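Local coordinates for dally-like protein (Drosophila melanogaster, PDB 3ODN) that probably serves as a cell-surface heparan sulfate proteoglycan of the glypican family, its alpha-helical core domain being linked to hedgehog signalling, at residues S101-T106 against Y116-L121; V287-V290 against I295-S298; T146-M151 against R167-H172. The protein carries 2 engineered substitutions. All coordinates share one frame; numbering follows the deposited sequence.

Interaction 1 (S101-T106 against Y116-L121); sequences SMFIRT and YVFSDL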
loop_
_atom_site.group_PDB
_atom_site.type_symbol
_atom_site.label_atom_id
_atom_site.label_comp_id
_atom_site.label_asym_id
_atom_site.label_seq_id
_atom_site.Cartn_x
_atom_site.Cartn_y
_atom_site.Cartn_z
ATOM N N SER A 101 -17.458 26.116 -3.961
ATOM C CA SER A 101 -17.579 27.401 -3.283
ATOM C C SER A 101 -16.747 28.456 -3.997
ATOM O O SER A 101 -17.259 29.548 -4.237
ATOM C CB SER A 101 -17.168 27.277 -1.819
ATOM O OG SER A 101 -18.041 26.392 -1.138
ATOM N N MET A 102 -15.484 28.125 -4.369
ATOM C CA MET A 102 -14.626 29.055 -5.096
ATOM C C MET A 102 -15.211 29.364 -6.462
ATOM O O MET A 102 -15.221 30.526 -6.865
ATOM C CB MET A 102 -13.201 28.510 -5.260
ATOM C CG MET A 102 -12.283 29.460 -6.031
ATOM S SD MET A 102 -10.703 28.749 -6.557
ATOM C CE MET A 102 -9.723 29.011 -5.071
ATOM N N PHE A 103 -15.703 28.338 -7.167
ATOM C CA PHE A 103 -16.216 28.493 -8.528
ATOM C C PHE A 103 -17.524 29.288 -8.669
ATOM O O PHE A 103 -17.593 30.104 -9.564
ATOM C CB PHE A 103 -16.129 27.183 -9.311
ATOM C CG PHE A 103 -14.805 26.909 -10.011
ATOM C CD1 PHE A 103 -14.760 26.672 -11.384
ATOM C CD2 PHE A 103 -13.605 26.888 -9.295
ATOM C CE1 PHE A 103 -13.542 26.443 -12.033
ATOM C CE2 PHE A 103 -12.389 26.639 -9.946
ATOM C CZ PHE A 103 -12.368 26.416 -11.313
ATOM N N ILE A 104 -18.474 29.166 -7.704
ATOM C CA ILE A 104 -19.716 29.953 -7.580
ATOM C C ILE A 104 -19.335 31.421 -7.318
ATOM O O ILE A 104 -19.976 32.350 -7.819
ATOM C CB ILE A 104 -20.615 29.419 -6.410
ATOM C CG1 ILE A 104 -21.403 28.159 -6.823
ATOM C CG2 ILE A 104 -21.583 30.493 -5.885
ATOM C CD1 ILE A 104 -22.175 27.440 -5.624
ATOM N N ARG A 105 -18.313 31.618 -6.485
ATOM C CA ARG A 105 -17.870 32.951 -6.108
ATOM C C ARG A 105 -17.117 33.669 -7.223
ATOM O O ARG A 105 -17.463 34.794 -7.541
ATOM C CB ARG A 105 -17.135 32.928 -4.747
ATOM C CG ARG A 105 -18.120 33.029 -3.572
ATOM C CD ARG A 105 -17.828 32.116 -2.396
ATOM N NE ARG A 105 -16.738 32.627 -1.578
ATOM C CZ ARG A 105 -16.895 33.202 -0.389
ATOM N NH1 ARG A 105 -18.100 33.303 0.154
ATOM N NH2 ARG A 105 -15.844 33.659 0.275
ATOM N N THR A 106 -16.163 32.996 -7.869
ATOM C CA THR A 106 -15.335 33.549 -8.946
ATOM C C THR A 106 -15.999 33.565 -10.324
ATOM O O THR A 106 -15.858 34.557 -11.043
ATOM C CB THR A 106 -13.995 32.809 -8.994
ATOM O OG1 THR A 106 -13.567 32.563 -7.655
ATOM C CG2 THR A 106 -12.922 33.575 -9.757
ATOM N N TYR A 116 -22.049 20.690 -13.557
ATOM C CA TYR A 116 -22.066 19.246 -13.788
ATOM C C TYR A 116 -20.749 18.717 -14.383
ATOM O O TYR A 116 -20.341 17.613 -14.053
ATOM C CB TYR A 116 -23.273 18.864 -14.672
ATOM C CG TYR A 116 -23.137 19.228 -16.136
ATOM C CD1 TYR A 116 -23.557 20.472 -16.609
ATOM C CD2 TYR A 116 -22.663 18.301 -17.066
ATOM C CE1 TYR A 116 -23.461 20.798 -17.962
ATOM C CE2 TYR A 116 -22.579 18.613 -18.425
ATOM C CZ TYR A 116 -22.975 19.863 -18.869
ATOM O OH TYR A 116 -22.910 20.163 -20.215
ATOM N N VAL A 117 -20.096 19.506 -15.246
ATOM C CA VAL A 117 -18.824 19.187 -15.881
ATOM C C VAL A 117 -17.787 18.989 -14.773
ATOM O O VAL A 117 -17.055 17.998 -14.770
ATOM C CB VAL A 117 -18.416 20.320 -16.864
ATOM C CG1 VAL A 117 -17.067 20.049 -17.521
ATOM C CG2 VAL A 117 -19.496 20.550 -17.923
ATOM N N PHE A 118 -17.749 19.929 -13.827
ATOM C CA PHE A 118 -16.835 19.893 -12.705
ATOM C C PHE A 118 -17.277 18.860 -11.659
ATOM O O PHE A 118 -16.424 18.168 -11.115
ATOM C CB PHE A 118 -16.687 21.298 -12.090
ATOM C CG PHE A 118 -16.251 22.350 -13.077
ATOM C CD1 PHE A 118 -17.174 23.232 -13.628
ATOM C CD2 PHE A 118 -14.920 22.466 -13.450
ATOM C CE1 PHE A 118 -16.768 24.233 -14.514
ATOM C CE2 PHE A 118 -14.516 23.451 -14.349
ATOM C CZ PHE A 118 -15.443 24.324 -14.881
ATOM N N SER A 119 -18.595 18.724 -11.407
ATOM C CA SER A 119 -19.086 17.752 -10.432
ATOM C C SER A 119 -18.890 16.300 -10.945
ATOM O O SER A 119 -18.501 15.442 -10.160
ATOM C CB SER A 119 -20.503 18.088 -9.941
ATOM O OG SER A 119 -21.547 17.425 -10.640
ATOM N N ASP A 120 -19.024 16.076 -12.275
ATOM C CA ASP A 120 -18.783 14.784 -12.951
ATOM C C ASP A 120 -17.309 14.393 -12.842
ATOM O O ASP A 120 -17.000 13.201 -12.838
ATOM C CB ASP A 120 -19.167 14.821 -14.453
ATOM C CG ASP A 120 -20.650 14.738 -14.756
ATOM O OD1 ASP A 120 -21.431 14.411 -13.827
ATOM O OD2 ASP A 120 -21.043 15.047 -15.918
ATOM N N LEU A 121 -16.405 15.387 -12.819
ATOM C CA LEU A 121 -14.978 15.163 -12.664
ATOM C C LEU A 121 -14.721 14.623 -11.259
ATOM O O LEU A 121 -14.088 13.587 -11.131
ATOM C CB LEU A 121 -14.157 16.451 -12.921
ATOM C CG LEU A 121 -12.625 16.256 -12.945
ATOM C CD1 LEU A 121 -12.199 15.451 -14.139
ATOM C CD2 LEU A 121 -11.883 17.583 -12.881
#
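Within the helical core of the glypican domain, Phe103, near the C-terminal end of the long helix 48-106, meets Phe118 of helix 115-131 in an edge-to-face aromatic pair, and these two rings alone carry the contact. The edge of Phe103 is turned toward the face of Phe118, with the ring planes inclined at 59° and the centroids 5.2 Å apart. Contact is made at the rim of the target ring rather than above its centre: CE1 of Phe103 comes to 3.9 Å from CE2 of Phe118 and lies 4.0 Å from its CZ. The CB atoms of both residues point across the gap, and the rings bridge two backbones whose nearest CA atoms, those of Phe103 and Phe118, stand 9.6 Å apart. In Phe118, chi1 of -56° sets CG opposite the carbonyl carbon and sends the ring out to meet its partner. Neither ring is paired with the other alone. Phe99 and Tyr111 each meet both of them, Tyr107 adds a further ring beside Phe103, and Ile297 and Ile301 of helix 293-306 pack on Phe103. The edge-to-face pair forms part of an aromatic cluster in the buried interior of an alpha-helical bundle.

Interaction 2 (V287-V290 against I295-S298); sequences VMVV and IKIS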
loop_
_atom_site.group_PDB
_atom_site.type_symbol
_atom_site.label_atom_id
_atom_site.label_comp_id
_atom_site.label_asym_id
_atom_site.label_seq_id
_atom_site.Cartn_x
_atom_site.Cartn_y
_atom_site.Cartn_z
ATOM N N VAL A 287 -1.881 15.536 -1.809
ATOM C CA VAL A 287 -2.406 16.759 -1.170
ATOM C C VAL A 287 -2.090 17.956 -2.042
ATOM O O VAL A 287 -2.976 18.781 -2.257
ATOM C CB VAL A 287 -1.962 16.967 0.310
ATOM C CG1 VAL A 287 -2.797 18.054 0.993
ATOM C CG2 VAL A 287 -2.026 15.657 1.098
ATOM N N MET A 288 -0.861 18.012 -2.606
ATOM C CA MET A 288 -0.419 19.076 -3.523
ATOM C C MET A 288 -1.178 19.052 -4.879
ATOM O O MET A 288 -1.070 20.013 -5.651
ATOM C CB MET A 288 1.112 19.032 -3.769
ATOM C CG MET A 288 2.002 19.379 -2.554
ATOM S SD MET A 288 1.488 20.739 -1.449
ATOM C CE MET A 288 1.428 22.153 -2.611
ATOM N N VAL A 289 -1.945 17.965 -5.152
ATOM C CA VAL A 289 -2.734 17.792 -6.377
ATOM C C VAL A 289 -4.209 18.128 -6.114
ATOM O O VAL A 289 -4.782 18.962 -6.814
ATOM C CB VAL A 289 -2.556 16.378 -7.024
ATOM C CG1 VAL A 289 -3.288 16.275 -8.362
ATOM C CG2 VAL A 289 -1.088 16.039 -7.223
ATOM N N VAL A 290 -4.803 17.459 -5.107
ATOM C CA VAL A 290 -6.208 17.534 -4.718
ATOM C C VAL A 290 -6.574 18.812 -3.959
ATOM O O VAL A 290 -7.559 19.447 -4.331
ATOM C CB VAL A 290 -6.650 16.218 -3.996
ATOM C CG1 VAL A 290 -8.079 16.302 -3.455
ATOM C CG2 VAL A 290 -6.527 15.023 -4.936
ATOM N N ILE A 295 -7.436 26.039 -7.788
ATOM C CA ILE A 295 -6.420 27.016 -8.217
ATOM C C ILE A 295 -5.805 26.582 -9.554
ATOM O O ILE A 295 -5.647 27.416 -10.435
ATOM C CB ILE A 295 -5.347 27.257 -7.103
ATOM C CG1 ILE A 295 -5.953 27.977 -5.879
ATOM C CG2 ILE A 295 -4.109 28.015 -7.619
ATOM C CD1 ILE A 295 -5.629 27.316 -4.529
ATOM N N LYS A 296 -5.480 25.284 -9.715
ATOM C CA LYS A 296 -4.895 24.747 -10.962
ATOM C C LYS A 296 -5.884 24.850 -12.134
ATOM O O LYS A 296 -5.475 25.137 -13.254
ATOM C CB LYS A 296 -4.446 23.292 -10.782
ATOM C CG LYS A 296 -3.334 23.088 -9.764
ATOM C CD LYS A 296 -3.351 21.635 -9.237
ATOM C CE LYS A 296 -2.040 21.177 -8.643
ATOM N NZ LYS A 296 -1.373 20.125 -9.469
ATOM N N ILE A 297 -7.180 24.622 -11.875
ATOM C CA ILE A 297 -8.203 24.687 -12.915
ATOM C C ILE A 297 -8.566 26.149 -13.275
ATOM O O ILE A 297 -8.744 26.450 -14.460
ATOM C CB ILE A 297 -9.380 23.671 -12.679
ATOM C CG1 ILE A 297 -8.830 22.227 -12.667
ATOM C CG2 ILE A 297 -10.528 23.831 -13.724
ATOM C CD1 ILE A 297 -9.700 21.221 -12.143
ATOM N N SER A 298 -8.574 27.069 -12.274
ATOM C CA SER A 298 -8.831 28.505 -12.502
ATOM C C SER A 298 -7.693 29.132 -13.339
ATOM O O SER A 298 -7.943 29.978 -14.206
ATOM C CB SER A 298 -8.988 29.250 -11.177
ATOM O OG SER A 298 -7.759 29.362 -10.475
#
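Lys296 lays the aliphatic part of its side chain against the backbone of the short helix 287-290, and this one residue supplies the whole of its segment's share of the contact. The first torsion, chi1 -64°, places CG beside the backbone N and opposite the carbonyl carbon, while chi2 and chi3 keep the next bonds nearly extended, so that the methylene chain runs straight across to Met288 and Val289. Only at the last torsion does it bend, chi4 being -112°, which turns the ammonium group aside. The closest approach is therefore made by carbon: CE lies 3.4 Å from Met288 O, and CD is 3.9 Å from Val289 O. The nitrogen NZ remains 3.8 Å from Met288 O, and no hydrogen bond forms between the two segments. The bend also carries NZ alongside Val289, whose CB points away from helix 293-306; its CG1 is 4.4 Å from Lys296 NZ. Met288, on the surface, contributes chiefly through its carbonyl group. The ammonium group has a weak hydrogen bond to Gln189 OE1 of helix 182-214. The two segments stand on either side of the short connection between helices 287-290 and 293-306. Val289 packs on Ile190 and Ser193 of helix 182-214 and Lys296 on Leu186, while Val287, Val290, Ile295 and Ile297 touch helix 48-106.

Interaction 3 (T146-M151 against R167-H172); sequences TLYQKM and RCVSEH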
loop_
_atom_site.group_PDB
_atom_site.type_symbol
_atom_site.label_atom_id
_atom_site.label_comp_id
_atom_site.label_asym_id
_atom_site.label_seq_id
_atom_site.Cartn_x
_atom_site.Cartn_y
_atom_site.Cartn_z
ATOM N N THR A 146 -14.085 19.354 -23.097
ATOM C CA THR A 146 -15.438 19.850 -22.838
ATOM C C THR A 146 -15.342 21.299 -22.328
ATOM O O THR A 146 -16.124 22.146 -22.754
ATOM C CB THR A 146 -16.146 18.921 -21.809
ATOM O OG1 THR A 146 -16.157 17.568 -22.299
ATOM C CG2 THR A 146 -17.578 19.378 -21.465
ATOM N N LEU A 147 -14.387 21.567 -21.421
ATOM C CA LEU A 147 -14.159 22.878 -20.835
ATOM C C LEU A 147 -13.785 23.899 -21.908
ATOM O O LEU A 147 -14.346 24.988 -21.922
ATOM C CB LEU A 147 -13.085 22.766 -19.730
ATOM C CG LEU A 147 -12.715 24.009 -18.928
ATOM C CD1 LEU A 147 -13.886 24.531 -18.119
ATOM C CD2 LEU A 147 -11.557 23.718 -18.024
ATOM N N TYR A 148 -12.909 23.518 -22.849
ATOM C CA TYR A 148 -12.483 24.351 -23.981
ATOM C C TYR A 148 -13.627 24.691 -24.957
ATOM O O TYR A 148 -13.707 25.828 -25.430
ATOM C CB TYR A 148 -11.322 23.644 -24.713
ATOM C CG TYR A 148 -11.000 24.142 -26.104
ATOM C CD1 TYR A 148 -10.589 25.454 -26.323
ATOM C CD2 TYR A 148 -11.029 23.279 -27.195
ATOM C CE1 TYR A 148 -10.256 25.906 -27.598
ATOM C CE2 TYR A 148 -10.670 23.712 -28.471
ATOM C CZ TYR A 148 -10.295 25.029 -28.671
ATOM O OH TYR A 148 -9.955 25.463 -29.933
ATOM N N GLN A 149 -14.468 23.691 -25.295
ATOM C CA GLN A 149 -15.575 23.863 -26.236
ATOM C C GLN A 149 -16.615 24.810 -25.681
ATOM O O GLN A 149 -17.019 25.741 -26.392
ATOM C CB GLN A 149 -16.187 22.518 -26.648
ATOM C CG GLN A 149 -15.544 21.929 -27.906
ATOM C CD GLN A 149 -16.203 20.634 -28.279
ATOM O OE1 GLN A 149 -17.308 20.602 -28.827
ATOM N NE2 GLN A 149 -15.557 19.534 -27.962
ATOM N N LYS A 150 -16.966 24.629 -24.380
ATOM C CA LYS A 150 -17.898 25.474 -23.635
ATOM C C LYS A 150 -17.374 26.902 -23.586
ATOM O O LYS A 150 -18.123 27.837 -23.850
ATOM C CB LYS A 150 -18.071 24.965 -22.189
ATOM C CG LYS A 150 -18.772 23.624 -22.044
ATOM C CD LYS A 150 -20.250 23.641 -22.391
ATOM C CE LYS A 150 -20.916 22.389 -21.885
ATOM N NZ LYS A 150 -20.928 22.339 -20.399
ATOM N N MET A 151 -16.089 27.061 -23.246
ATOM C CA MET A 151 -15.436 28.361 -23.116
ATOM C C MET A 151 -15.230 29.083 -24.436
ATOM O O MET A 151 -15.300 30.311 -24.449
ATOM C CB MET A 151 -14.120 28.242 -22.349
ATOM C CG MET A 151 -14.311 28.102 -20.865
ATOM S SD MET A 151 -12.739 28.008 -20.010
ATOM C CE MET A 151 -12.198 29.734 -20.164
ATOM N N ARG A 167 -16.728 20.354 -33.833
ATOM C CA ARG A 167 -15.937 19.131 -33.982
ATOM C C ARG A 167 -14.525 19.479 -34.463
ATOM O O ARG A 167 -13.563 18.853 -34.011
ATOM C CB ARG A 167 -16.610 18.158 -34.963
ATOM C CG ARG A 167 -17.389 17.041 -34.281
ATOM C CD ARG A 167 -17.919 16.016 -35.271
ATOM N NE ARG A 167 -19.301 16.302 -35.674
ATOM C CZ ARG A 167 -19.696 16.513 -36.926
ATOM N NH1 ARG A 167 -18.822 16.463 -37.925
ATOM N NH2 ARG A 167 -20.971 16.770 -37.190
ATOM N N CYS A 168 -14.407 20.492 -35.363
ATOM C CA CYS A 168 -13.138 21.001 -35.916
ATOM C C CYS A 168 -12.323 21.672 -34.804
ATOM O O CYS A 168 -11.102 21.519 -34.745
ATOM C CB CYS A 168 -13.408 21.963 -37.075
ATOM S SG CYS A 168 -11.964 22.933 -37.609
ATOM N N VAL A 169 -13.028 22.414 -33.925
ATOM C CA VAL A 169 -12.496 23.135 -32.765
ATOM C C VAL A 169 -11.801 22.143 -31.807
ATOM O O VAL A 169 -10.648 22.380 -31.448
ATOM C CB VAL A 169 -13.608 23.994 -32.092
ATOM C CG1 VAL A 169 -13.106 24.704 -30.845
ATOM C CG2 VAL A 169 -14.185 25.008 -33.078
ATOM N N SER A 170 -12.475 21.009 -31.476
ATOM C CA SER A 170 -11.946 19.947 -30.604
ATOM C C SER A 170 -10.777 19.180 -31.235
ATOM O O SER A 170 -9.827 18.848 -30.527
ATOM C CB SER A 170 -13.044 18.982 -30.169
ATOM O OG SER A 170 -13.726 18.420 -31.278
ATOM N N GLU A 171 -10.844 18.913 -32.564
ATOM C CA GLU A 171 -9.799 18.232 -33.336
ATOM C C GLU A 171 -8.469 19.001 -33.257
ATOM O O GLU A 171 -7.412 18.378 -33.150
ATOM C CB GLU A 171 -10.224 18.088 -34.812
ATOM C CG GLU A 171 -11.130 16.901 -35.103
ATOM C CD GLU A 171 -10.807 16.158 -36.386
ATOM O OE1 GLU A 171 -11.044 16.718 -37.482
ATOM O OE2 GLU A 171 -10.328 15.004 -36.292
ATOM N N HIS A 172 -8.537 20.352 -33.300
ATOM C CA HIS A 172 -7.397 21.271 -33.240
ATOM C C HIS A 172 -6.923 21.591 -31.805
ATOM O O HIS A 172 -5.844 22.167 -31.659
ATOM C CB HIS A 172 -7.739 22.605 -33.940
ATOM C CG HIS A 172 -8.070 22.537 -35.403
ATOM N ND1 HIS A 172 -7.570 21.539 -36.226
ATOM C CD2 HIS A 172 -8.765 23.419 -36.161
ATOM C CE1 HIS A 172 -8.020 21.818 -37.439
ATOM N NE2 HIS A 172 -8.745 22.938 -37.448
#
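The flat ring of Tyr148 presents its edge to the backbone of helix 163-176: Val169 O lies in the ring plane, 3.3 Å from Tyr148 CE2. The carbonyl oxygen thus faces the C-H rim of the ring rather than its pi cloud. Pro178 and Phe179 of the following loop, and Met173 and Leu176 of helix 163-176, also pack against the tyrosine. The ring of His172, within its own segment, has Cys168 O over one face, toward the rim.

Tyr148 reaches across because chi1 of 164° swings CG to the far side from its backbone N and points the ring at the second helix. There it runs obliquely past Val169, whose CG1 lies 3.5 Å from Tyr148 CE2 and 3.4 Å from Tyr148 OH. A second point of contact lies at Gln149 and Ser170, the pair with the nearest CA atoms, 6.9 Å apart. The glutamine chain is extended beyond CG and brings NE2 to 3.4 Å from Ser170 CB, a polar atom resting on a methylene group. Ser170 OG is turned back to its own helix by chi1 of 56° and donates to Arg167 O over 2.8 Å. It arrives above the carbonyl plane, on the same face as the backbone N-H of Glu171, which the oxygen also accepts.

The segment axes approach to 10.1 Å, with an angle of 132° between their directions, nearer antiparallel than parallel but well inclined. Cys168, one residue before Val169, is joined by a disulfide to Cys319, and Val315 of helix 308-318 packs on both Tyr148 and Val169. Chemically, no hydrogen bond joins the two segments; the interface rests on van der Waals contact and on a carbonyl at an aromatic edge, which is probably weakly attractive electrostatically.

Along the chain the order is interaction 1, interaction 3, interaction 2, each closing before the next opens, and all lie in the glypican core on the same side of the chain's centre. Interactions 1 and 2 have centres about 13 Å apart and touch where Phe118 reaches Ile297 and Met102 packs on Ile295. Interaction 3 is centred about 19 Å from interaction 1, and the successive helices 115-131 and 136-155 join them: Phe118 meets Leu147, and Tyr116 OH probably hydrogen-bonds to Lys150 NZ. Interactions 2 and 3, about 22 Å between centres, do not touch. Interaction 1 thus connects the other two within the elongated helical core.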